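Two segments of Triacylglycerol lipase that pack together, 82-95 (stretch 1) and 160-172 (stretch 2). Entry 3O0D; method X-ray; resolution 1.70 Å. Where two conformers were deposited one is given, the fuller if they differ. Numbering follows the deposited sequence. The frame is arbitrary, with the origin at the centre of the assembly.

Stretch 1 (82-95) YLVIRGTHSLEDVI
Stretch 2, residues 160-172: GHSLGGAAALLFG

How are the two backbones laid against each other? Residues 82-87 form an extended strand, with phi from about -72° to -142° and psi from 124° to 165°; a short loop follows, and a helix starts at Leu-91. In the second stretch, Gly-160 and His-161 end a strand, Ser-162 makes the turn at phi/psi 65/-132°, and a helix runs from Leu-163 through Gly-172. That helix lies across the 82-87 strand at 135° between N-to-C directions, and the axes approach to 5.8 Å. The register is set where Arg-86 CA and Gly-164 CA stand 3.6 Å apart, with Gly-87 CA 5.1 Å from Leu-163 CA.

Why can the chains come so close? The two shortest contacts both involve glycines, Gly-164 and Gly-160. Gly-164 CA reaches Ile-85 O at 3.1 Å in a CA-H...O contact; a CB at Gly-164 would collide with that oxygen and with Arg-86 CA. Gly-160 CA lies 3.2 Å from the same Ile-85 O, and a CB there would clash with this oxygen and with Gly-164 O. At Gly-87, CA sits 3.9 Å from Leu-163 CD2, and a CB would be tight against that methyl.

What polar links join the stretches, given that no direct hydrogen bond crosses between them? Two waters do the work. One donates to Ile-85 O at 2.8 Å and accepts from His-161 N at 2.9 Å, bridging a gap of 3.7 Å between Ile-85 O and His-161 N. The other accepts from Gly-87 N at 2.8 Å and donates weakly to His-161 O at 3.3 Å. Water thus links Ile-85 O to His-161 N, and Gly-87 N weakly to His-161 O, without a direct bond across.

Which side chains meet? Ile-85 (chi1 m, chi2 t) has the largest area covered by the other stretch: its CD1 lies 3.8 Å from Ala-167 CB and 4.2 Å from Ala-168 CB, so the methyl rests against the helix at two alanines. One turn on from Ala-167, Phe-171 (chi1 t, chi2 104°) points toward the strand, and Leu-83 (t, p) sets CD2 over one face of its ring, 3.6 Å from the centroid and 8° off the normal, a CH-pi contact. At the start of the 163-172 helix, Leu-163 CB (t, p) packs 4.1 Å from Val-94 CG1 (chi1 t). Leu-91 (m, t) leaves its backbone sideways, yet its CD2 comes within 3.4 Å of Ser-162 OG (chi1 t), a van der Waals contact between a methyl and a hydroxyl oxygen that is hydrogen-bonded elsewhere in the structure.

Which bonds lie within each stretch? Ser-90 (chi1 p) caps the first helix, its OG accepting from Asp-93 N at 3.1 Å, while Val-94 N donates to Ser-90 O at 2.9 Å. Arg-86 (p, t, m) folds back so that NE donates to Gly-87 O at 2.9 Å. In the second helix Ala-168 N donates to Gly-164 O at 2.8 Å and Phe-171 N to Ala-167 O at 2.7 Å, bonds of the regular helical pattern, four residues apart.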

# COMPACT_ATOMS: atom_id res chain seq x y z
N TYR A 82 -12.55 -1.52 -5.66
CA TYR A 82 -11.36 -0.84 -5.05
C TYR A 82 -11.57 -0.67 -3.54
O TYR A 82 -12.62 -0.20 -3.19
CB TYR A 82 -11.27 0.55 -5.59
CG TYR A 82 -11.00 0.66 -7.07
CD1 TYR A 82 -10.17 -0.24 -7.70
CD2 TYR A 82 -11.54 1.70 -7.76
CE1 TYR A 82 -9.92 -0.11 -9.11
CE2 TYR A 82 -11.33 1.83 -9.21
CZ TYR A 82 -10.49 0.91 -9.79
OH TYR A 82 -10.23 0.97 -11.14
N LEU A 83 -10.61 -1.10 -2.74
CA LEU A 83 -10.59 -0.71 -1.33
C LEU A 83 -9.31 0.20 -1.19
O LEU A 83 -8.23 -0.23 -1.51
CB LEU A 83 -10.40 -1.95 -0.48
CG LEU A 83 -10.23 -1.58 1.03
CD1 LEU A 83 -11.39 -0.76 1.55
CD2 LEU A 83 -10.13 -2.92 1.79
N VAL A 84 -9.55 1.43 -0.70
CA VAL A 84 -8.44 2.39 -0.65
C VAL A 84 -8.40 2.85 0.81
O VAL A 84 -9.44 3.15 1.39
CB VAL A 84 -8.78 3.57 -1.48
CG1 VAL A 84 -7.74 4.76 -1.28
CG2 VAL A 84 -8.78 3.16 -3.03
N ILE A 85 -7.17 2.83 1.32
CA ILE A 85 -7.02 3.11 2.79
C ILE A 85 -5.92 4.17 2.97
O ILE A 85 -4.96 4.26 2.21
CB ILE A 85 -6.55 1.90 3.49
CG1 ILE A 85 -7.37 0.61 3.06
CG2 ILE A 85 -6.83 2.11 5.05
CD1 ILE A 85 -6.65 -0.73 3.45
N ARG A 86 -6.07 4.97 4.04
CA ARG A 86 -5.06 5.95 4.39
C ARG A 86 -5.03 5.92 5.93
O ARG A 86 -5.90 5.37 6.55
CB ARG A 86 -5.48 7.37 3.89
CG ARG A 86 -6.95 7.76 4.20
CD ARG A 86 -7.34 9.19 4.43
NE ARG A 86 -6.48 9.99 5.27
CZ ARG A 86 -6.78 11.23 5.62
NH1 ARG A 86 -7.93 11.79 5.21
NH2 ARG A 86 -5.95 11.92 6.36
N GLY A 87 -4.00 6.49 6.50
CA GLY A 87 -4.05 6.84 7.98
C GLY A 87 -4.95 7.99 8.23
O GLY A 87 -4.97 9.00 7.49
N THR A 88 -5.75 7.94 9.35
CA THR A 88 -6.55 9.06 9.63
C THR A 88 -5.77 10.31 10.14
O THR A 88 -6.11 11.46 9.73
CB THR A 88 -7.61 8.72 10.74
OG1 THR A 88 -8.38 7.58 10.26
CG2 THR A 88 -8.59 9.94 10.92
N HIS A 89 -4.80 10.06 10.99
CA HIS A 89 -4.03 11.15 11.59
C HIS A 89 -3.01 11.74 10.60
O HIS A 89 -2.74 11.16 9.50
CB HIS A 89 -3.46 10.67 12.93
CG HIS A 89 -4.54 10.65 13.98
ND1 HIS A 89 -4.93 11.80 14.64
CD2 HIS A 89 -5.36 9.65 14.42
CE1 HIS A 89 -5.96 11.51 15.43
NE2 HIS A 89 -6.25 10.23 15.31
N SER A 90 -2.56 12.96 10.90
CA SER A 90 -1.59 13.63 10.04
C SER A 90 -0.38 12.77 9.76
O SER A 90 0.16 12.01 10.60
CB SER A 90 -1.18 15.01 10.67
OG SER A 90 -0.15 14.81 11.65
N LEU A 91 0.14 12.89 8.52
CA LEU A 91 1.33 12.15 8.18
C LEU A 91 2.44 12.42 9.17
O LEU A 91 3.12 11.50 9.55
CB LEU A 91 1.79 12.52 6.73
CG LEU A 91 0.76 12.16 5.68
CD1 LEU A 91 1.15 12.84 4.36
CD2 LEU A 91 0.80 10.60 5.49
N GLU A 92 2.62 13.69 9.61
CA GLU A 92 3.70 14.00 10.52
C GLU A 92 3.57 13.22 11.82
O GLU A 92 4.54 12.61 12.30
CB GLU A 92 3.72 15.49 10.88
CG GLU A 92 4.43 16.26 9.88
N ASP A 93 2.37 13.21 12.37
CA ASP A 93 2.13 12.45 13.63
C ASP A 93 2.32 10.94 13.48
O ASP A 93 2.97 10.28 14.33
CB ASP A 93 0.75 12.69 14.25
CG ASP A 93 0.50 14.19 14.65
OD1 ASP A 93 1.43 15.07 14.64
OD2 ASP A 93 -0.67 14.47 14.96
N VAL A 94 1.74 10.37 12.42
CA VAL A 94 1.91 8.96 12.23
C VAL A 94 3.38 8.59 11.98
O VAL A 94 3.88 7.61 12.55
CB VAL A 94 0.97 8.53 11.07
CG1 VAL A 94 1.21 7.05 10.82
CG2 VAL A 94 -0.47 8.80 11.51
N ILE A 95 4.12 9.33 11.10
CA ILE A 95 5.47 8.89 10.78
C ILE A 95 6.36 9.02 12.03
O ILE A 95 7.28 8.24 12.22
CB ILE A 95 6.03 9.72 9.60
CG1 ILE A 95 5.21 9.36 8.37
CG2 ILE A 95 7.58 9.61 9.42
CD1 ILE A 95 5.25 10.43 7.25
N GLY A 160 -3.11 1.83 -1.05
CA GLY A 160 -3.09 2.93 -0.03
C GLY A 160 -1.69 3.50 -0.02
O GLY A 160 -0.69 2.83 -0.34
N HIS A 161 -1.65 4.74 0.53
CA HIS A 161 -0.36 5.48 0.68
C HIS A 161 -0.04 5.62 2.17
O HIS A 161 -0.95 5.64 2.96
CB HIS A 161 -0.58 6.82 0.04
CG HIS A 161 0.48 7.86 0.39
ND1 HIS A 161 1.78 7.88 -0.11
CD2 HIS A 161 0.38 8.88 1.29
CE1 HIS A 161 2.42 8.92 0.43
NE2 HIS A 161 1.58 9.54 1.26
N SER A 162 1.25 5.47 2.47
CA SER A 162 1.75 5.69 3.88
C SER A 162 1.14 4.62 4.79
O SER A 162 1.28 3.47 4.53
CB SER A 162 1.31 7.09 4.30
OG SER A 162 2.25 7.48 5.40
N LEU A 163 0.58 4.99 5.95
CA LEU A 163 0.02 3.94 6.82
C LEU A 163 -1.10 3.15 6.04
O LEU A 163 -1.28 1.95 6.31
CB LEU A 163 -0.54 4.63 8.08
CG LEU A 163 -1.14 3.64 9.09
CD1 LEU A 163 -0.04 2.67 9.60
CD2 LEU A 163 -1.87 4.46 10.17
N GLY A 164 -1.84 3.88 5.17
CA GLY A 164 -2.78 3.20 4.22
C GLY A 164 -2.12 2.08 3.45
O GLY A 164 -2.76 1.06 3.16
N GLY A 165 -0.83 2.20 3.09
CA GLY A 165 -0.17 1.18 2.34
C GLY A 165 0.10 -0.03 3.25
O GLY A 165 0.09 -1.17 2.85
N ALA A 166 0.50 0.24 4.50
CA ALA A 166 0.64 -0.89 5.43
C ALA A 166 -0.67 -1.60 5.63
O ALA A 166 -0.64 -2.87 5.63
CB ALA A 166 1.21 -0.30 6.82
N ALA A 167 -1.77 -0.89 5.87
CA ALA A 167 -3.11 -1.47 6.07
C ALA A 167 -3.46 -2.26 4.76
O ALA A 167 -3.99 -3.39 4.83
CB ALA A 167 -4.16 -0.42 6.32
N ALA A 168 -3.11 -1.72 3.61
CA ALA A 168 -3.45 -2.41 2.35
C ALA A 168 -2.73 -3.75 2.13
O ALA A 168 -3.30 -4.70 1.69
CB ALA A 168 -3.24 -1.46 1.13
N LEU A 169 -1.48 -3.76 2.44
CA LEU A 169 -0.66 -4.98 2.40
C LEU A 169 -1.28 -6.08 3.29
O LEU A 169 -1.56 -7.21 2.82
CB LEU A 169 0.79 -4.71 2.72
CG LEU A 169 1.62 -5.96 2.84
CD1 LEU A 169 1.56 -6.71 1.45
CD2 LEU A 169 3.09 -5.83 3.30
N LEU A 170 -1.57 -5.70 4.55
CA LEU A 170 -2.18 -6.66 5.46
C LEU A 170 -3.59 -7.03 5.03
O LEU A 170 -3.93 -8.24 5.14
CB LEU A 170 -2.24 -6.04 6.90
CG LEU A 170 -0.85 -5.90 7.41
CD1 LEU A 170 -0.92 -5.20 8.87
CD2 LEU A 170 -0.14 -7.17 7.50
N PHE A 171 -4.38 -6.08 4.51
CA PHE A 171 -5.74 -6.39 4.12
C PHE A 171 -5.65 -7.31 2.87
O PHE A 171 -6.49 -8.27 2.72
CB PHE A 171 -6.56 -5.12 3.80
CG PHE A 171 -7.99 -5.34 3.90
CD1 PHE A 171 -8.70 -4.87 5.01
CD2 PHE A 171 -8.67 -6.12 2.93
CE1 PHE A 171 -10.08 -5.09 5.16
CE2 PHE A 171 -10.00 -6.37 3.07
CZ PHE A 171 -10.76 -5.86 4.21
N GLY A 172 -4.68 -7.05 1.97
CA GLY A 172 -4.52 -7.98 0.83
C GLY A 172 -4.13 -9.41 1.23
O GLY A 172 -4.62 -10.43 0.69
O HOH W 1 -4.16 6.26 0.39
O HOH W 2 -1.94 7.87 5.21